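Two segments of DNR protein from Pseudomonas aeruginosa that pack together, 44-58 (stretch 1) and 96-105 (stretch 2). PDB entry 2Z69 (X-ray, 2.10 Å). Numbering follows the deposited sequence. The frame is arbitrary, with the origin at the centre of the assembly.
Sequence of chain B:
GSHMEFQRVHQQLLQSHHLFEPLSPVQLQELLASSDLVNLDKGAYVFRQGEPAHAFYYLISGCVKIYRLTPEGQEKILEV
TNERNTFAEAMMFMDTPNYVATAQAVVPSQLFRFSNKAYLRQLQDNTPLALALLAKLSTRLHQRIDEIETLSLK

Stretch 1 44-58: AYVFRQGEPAHAFYY
Stretch 2, residues 96-105: TPNYVATAQA

Residues 44-58 and 96-105 run antiparallel and bury 1015 Å² between them, joined largely by backbone hydrogen bonds. Tyr45 lies opposite Gln104 as a non-hydrogen-bonded pair (CA-CA 4.4 Å), so the bonds fall on its neighbours: Ala105 N donates to Ala44 O (2.9 Å) and Val46 N to Ala103 O (2.7 Å). Val46 (phi/psi -79/-47) breaks the extended run and forms a beta bulge, shifting the register by one, so that Phe47 pairs with Ala103 (CA-CA 5.5 Å) and Ala103 N donates to Phe47 O (2.9 Å). Tyr45 and Gln104 thus share one face of the sheet, Phe47 and Ala103 the other.

Beyond the bulge the chain makes a type II turn from Arg48 to Glu51, closed by Glu51 N to Arg48 O (3.1 Å). Gly50, at 95/-6, suits the turn because a CB would jam against the preceding carbonyl. Glu51 (chi1 m, chi2 t) folds back, its OE1 accepting from Arg48 N (2.9 Å) and its OE2 forming a salt bridge with Arg48 NH1 (3.2 Å). The turn's remaining amides reach across: Gln49 N donates to Thr102 OG1 (3.1 Å) and Gly50 N to Tyr99 O (2.8 Å). With chi1 at -63° (m), Thr102 also donates from OG1 to a water (2.7 Å), which in turn donates to Gln49 OE1 (2.9 Å).

Pairing resumes where Tyr99 N donates to Glu51 O (2.8 Å) and Ala53 N to Pro97 O (2.9 Å), flanking the single bridge of Pro52 with Asn98 (CA-CA 4.3 Å). Pro52 has no amide hydrogen to offer, and the bridge requires none from it.

Tyr99 is the centrepiece, covered over 182 Å². Its CB points toward stretch 1, and chi1 -70° (m) with chi2 -69° slots the ring between Phe47 and Ala53. Phe47 (chi1 52°, p; chi2 -104°) stacks face-to-face on it, with centroids 3.8 Å apart and planes at 10°. On the opposite face Ala53 CB sits 3.6 Å from the Tyr99 ring centroid, 5° off the normal; its small methyl permits this close seat. Ala103 CB extends the pile, 3.8 Å from the Phe47 ring centroid on the face away from Tyr99.

The buried phenol is well satisfied. Tyr99 OH donates to Ala55 O (2.6 Å), at the start of strand 55-58, and accepts from two waters: one at 3.1 Å from Tyr99 OH, which also donates to Pro52 O (3.1 Å) and accepts from His54 N (2.8 Å), and another at 2.9 Å from Tyr99 OH, lying 2.4 Å from Tyr57 OH.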

# COMPACT_ATOMS: atom_id res chain seq x y z
N ALA B 44 -9.73 23.11 20.91
CA ALA B 44 -10.85 22.75 20.02
C ALA B 44 -10.49 21.48 19.25
O ALA B 44 -9.31 21.25 18.99
CB ALA B 44 -11.16 23.90 19.04
N TYR B 45 -11.49 20.66 18.90
CA TYR B 45 -11.25 19.41 18.21
C TYR B 45 -11.15 19.56 16.71
O TYR B 45 -11.99 20.25 16.11
CB TYR B 45 -12.32 18.38 18.59
CG TYR B 45 -12.20 18.04 20.05
CD1 TYR B 45 -13.03 18.65 20.98
CD2 TYR B 45 -11.18 17.20 20.50
CE1 TYR B 45 -12.90 18.38 22.37
CE2 TYR B 45 -11.03 16.91 21.86
CZ TYR B 45 -11.89 17.50 22.79
OH TYR B 45 -11.74 17.25 24.12
N VAL B 46 -10.15 18.92 16.09
CA VAL B 46 -10.13 18.83 14.62
C VAL B 46 -11.12 17.70 14.21
O VAL B 46 -11.91 17.86 13.31
CB VAL B 46 -8.79 18.48 14.05
CG1 VAL B 46 -8.82 18.68 12.54
CG2 VAL B 46 -7.66 19.34 14.68
N PHE B 47 -11.03 16.55 14.88
CA PHE B 47 -12.02 15.50 14.75
C PHE B 47 -11.97 14.69 16.04
O PHE B 47 -11.00 14.82 16.82
CB PHE B 47 -11.77 14.64 13.52
CG PHE B 47 -10.35 14.08 13.42
CD1 PHE B 47 -9.45 14.63 12.54
CD2 PHE B 47 -9.95 12.96 14.16
CE1 PHE B 47 -8.12 14.06 12.40
CE2 PHE B 47 -8.68 12.42 14.04
CZ PHE B 47 -7.76 12.98 13.14
N ARG B 48 -13.04 13.94 16.29
CA ARG B 48 -13.17 13.08 17.48
C ARG B 48 -13.17 11.59 17.08
O ARG B 48 -13.67 11.23 16.02
CB ARG B 48 -14.45 13.42 18.26
CG ARG B 48 -14.56 14.92 18.64
CD ARG B 48 -16.00 15.27 19.15
NE ARG B 48 -16.07 16.70 19.50
CZ ARG B 48 -16.18 17.65 18.58
NH1 ARG B 48 -16.26 17.29 17.30
NH2 ARG B 48 -16.26 18.92 18.94
N GLN B 49 -12.60 10.75 17.94
CA GLN B 49 -12.56 9.34 17.70
C GLN B 49 -14.01 8.88 17.51
O GLN B 49 -14.88 9.30 18.25
CB GLN B 49 -11.88 8.61 18.86
CG GLN B 49 -12.02 7.03 18.78
CD GLN B 49 -11.16 6.32 19.80
OE1 GLN B 49 -10.29 6.94 20.44
NE2 GLN B 49 -11.39 5.00 19.97
N GLY B 50 -14.25 8.06 16.48
CA GLY B 50 -15.56 7.44 16.25
C GLY B 50 -16.43 8.23 15.29
O GLY B 50 -17.50 7.79 14.92
N GLU B 51 -15.97 9.40 14.90
CA GLU B 51 -16.62 10.17 13.87
C GLU B 51 -16.23 9.65 12.52
O GLU B 51 -15.10 9.19 12.35
CB GLU B 51 -16.18 11.63 13.96
CG GLU B 51 -16.91 12.38 15.03
CD GLU B 51 -16.43 13.83 15.17
OE1 GLU B 51 -15.36 14.23 14.63
OE2 GLU B 51 -17.17 14.58 15.83
N PRO B 52 -17.14 9.78 11.52
CA PRO B 52 -16.86 9.32 10.16
C PRO B 52 -15.59 9.94 9.58
O PRO B 52 -15.43 11.15 9.60
CB PRO B 52 -18.12 9.74 9.38
CG PRO B 52 -19.18 9.77 10.42
CD PRO B 52 -18.49 10.36 11.61
N ALA B 53 -14.66 9.11 9.11
CA ALA B 53 -13.38 9.67 8.66
C ALA B 53 -13.44 9.90 7.17
O ALA B 53 -13.27 8.95 6.41
CB ALA B 53 -12.23 8.74 9.00
N HIS B 54 -13.71 11.13 6.76
CA HIS B 54 -13.79 11.47 5.32
C HIS B 54 -12.68 12.42 4.85
O HIS B 54 -12.60 12.71 3.67
CB HIS B 54 -15.14 12.12 4.98
CG HIS B 54 -16.32 11.24 5.21
ND1 HIS B 54 -16.36 9.93 4.78
CD2 HIS B 54 -17.52 11.48 5.80
CE1 HIS B 54 -17.53 9.40 5.10
NE2 HIS B 54 -18.25 10.32 5.71
N ALA B 55 -11.83 12.91 5.74
CA ALA B 55 -10.87 13.94 5.35
C ALA B 55 -9.55 13.79 6.08
O ALA B 55 -9.51 13.23 7.16
CB ALA B 55 -11.45 15.30 5.63
N PHE B 56 -8.46 14.25 5.46
CA PHE B 56 -7.21 14.45 6.20
C PHE B 56 -6.87 15.95 6.17
O PHE B 56 -7.54 16.72 5.47
CB PHE B 56 -6.08 13.61 5.63
CG PHE B 56 -5.66 14.00 4.26
CD1 PHE B 56 -6.44 13.65 3.14
CD2 PHE B 56 -4.45 14.68 4.05
CE1 PHE B 56 -6.04 14.00 1.86
CE2 PHE B 56 -4.05 15.04 2.76
CZ PHE B 56 -4.83 14.69 1.66
N TYR B 57 -5.82 16.33 6.91
CA TYR B 57 -5.55 17.72 7.25
C TYR B 57 -4.10 18.11 6.94
O TYR B 57 -3.17 17.33 7.12
CB TYR B 57 -5.85 17.97 8.72
CG TYR B 57 -7.32 17.82 8.98
CD1 TYR B 57 -7.91 16.56 9.15
CD2 TYR B 57 -8.14 18.95 8.99
CE1 TYR B 57 -9.31 16.45 9.33
CE2 TYR B 57 -9.51 18.84 9.15
CZ TYR B 57 -10.08 17.60 9.35
OH TYR B 57 -11.46 17.56 9.53
N TYR B 58 -3.93 19.33 6.43
CA TYR B 58 -2.63 19.97 6.44
C TYR B 58 -2.66 21.09 7.49
O TYR B 58 -3.58 21.92 7.49
CB TYR B 58 -2.33 20.53 5.07
CG TYR B 58 -1.04 21.28 4.97
CD1 TYR B 58 -1.03 22.66 5.11
CD2 TYR B 58 0.16 20.61 4.74
CE1 TYR B 58 0.13 23.39 5.02
CE2 TYR B 58 1.37 21.35 4.63
CZ TYR B 58 1.32 22.74 4.77
OH TYR B 58 2.42 23.50 4.71
N THR B 96 -11.56 1.00 7.61
CA THR B 96 -12.32 1.43 8.78
C THR B 96 -13.06 2.73 8.48
O THR B 96 -12.47 3.67 7.95
CB THR B 96 -11.43 1.54 10.06
OG1 THR B 96 -12.11 0.92 11.15
CG2 THR B 96 -11.17 2.95 10.44
N PRO B 97 -14.37 2.78 8.80
CA PRO B 97 -15.21 3.93 8.51
C PRO B 97 -14.89 5.21 9.33
O PRO B 97 -15.02 6.29 8.79
CB PRO B 97 -16.62 3.43 8.87
CG PRO B 97 -16.39 2.37 9.87
CD PRO B 97 -15.14 1.68 9.43
N ASN B 98 -14.49 5.05 10.59
CA ASN B 98 -14.41 6.13 11.56
C ASN B 98 -12.99 6.42 12.04
O ASN B 98 -12.20 5.49 12.20
CB ASN B 98 -15.25 5.79 12.80
CG ASN B 98 -16.72 5.59 12.49
OD1 ASN B 98 -17.40 4.79 13.14
ND2 ASN B 98 -17.22 6.32 11.51
N TYR B 99 -12.71 7.71 12.33
CA TYR B 99 -11.47 8.09 13.01
C TYR B 99 -11.24 7.18 14.21
O TYR B 99 -12.13 7.00 15.04
CB TYR B 99 -11.50 9.56 13.47
CG TYR B 99 -11.43 10.52 12.30
CD1 TYR B 99 -10.27 10.65 11.55
CD2 TYR B 99 -12.54 11.30 11.95
CE1 TYR B 99 -10.22 11.53 10.44
CE2 TYR B 99 -12.51 12.16 10.88
CZ TYR B 99 -11.35 12.28 10.13
OH TYR B 99 -11.34 13.17 9.05
N VAL B 100 -10.05 6.60 14.29
CA VAL B 100 -9.66 5.72 15.40
C VAL B 100 -8.96 6.48 16.54
O VAL B 100 -8.44 5.85 17.46
CB VAL B 100 -8.68 4.64 14.87
CG1 VAL B 100 -9.37 3.71 13.90
CG2 VAL B 100 -7.51 5.32 14.17
N ALA B 101 -8.92 7.81 16.47
CA ALA B 101 -8.34 8.67 17.51
C ALA B 101 -8.96 10.07 17.40
O ALA B 101 -9.65 10.35 16.42
CB ALA B 101 -6.80 8.77 17.34
N THR B 102 -8.66 10.94 18.37
CA THR B 102 -9.15 12.33 18.42
C THR B 102 -7.95 13.21 18.16
O THR B 102 -6.85 12.89 18.57
CB THR B 102 -9.65 12.62 19.87
OG1 THR B 102 -10.76 11.75 20.17
CG2 THR B 102 -10.04 14.04 20.09
N ALA B 103 -8.18 14.33 17.49
CA ALA B 103 -7.11 15.31 17.19
C ALA B 103 -7.60 16.62 17.77
O ALA B 103 -8.73 17.03 17.49
CB ALA B 103 -6.93 15.45 15.70
N GLN B 104 -6.76 17.25 18.60
CA GLN B 104 -7.13 18.45 19.35
C GLN B 104 -6.05 19.49 19.19
O GLN B 104 -4.88 19.18 19.33
CB GLN B 104 -7.30 18.13 20.85
CG GLN B 104 -7.90 19.30 21.70
CD GLN B 104 -8.14 18.91 23.17
OE1 GLN B 104 -9.04 19.42 23.84
NE2 GLN B 104 -7.38 17.99 23.65
N ALA B 105 -6.44 20.73 18.95
CA ALA B 105 -5.47 21.81 18.84
C ALA B 105 -4.94 22.12 20.23
O ALA B 105 -5.72 22.23 21.18
CB ALA B 105 -6.12 23.04 18.23
O HOH W 1 -9.93 9.62 21.54
O HOH W 2 -14.22 13.55 7.98
O HOH W 3 -12.84 15.58 9.67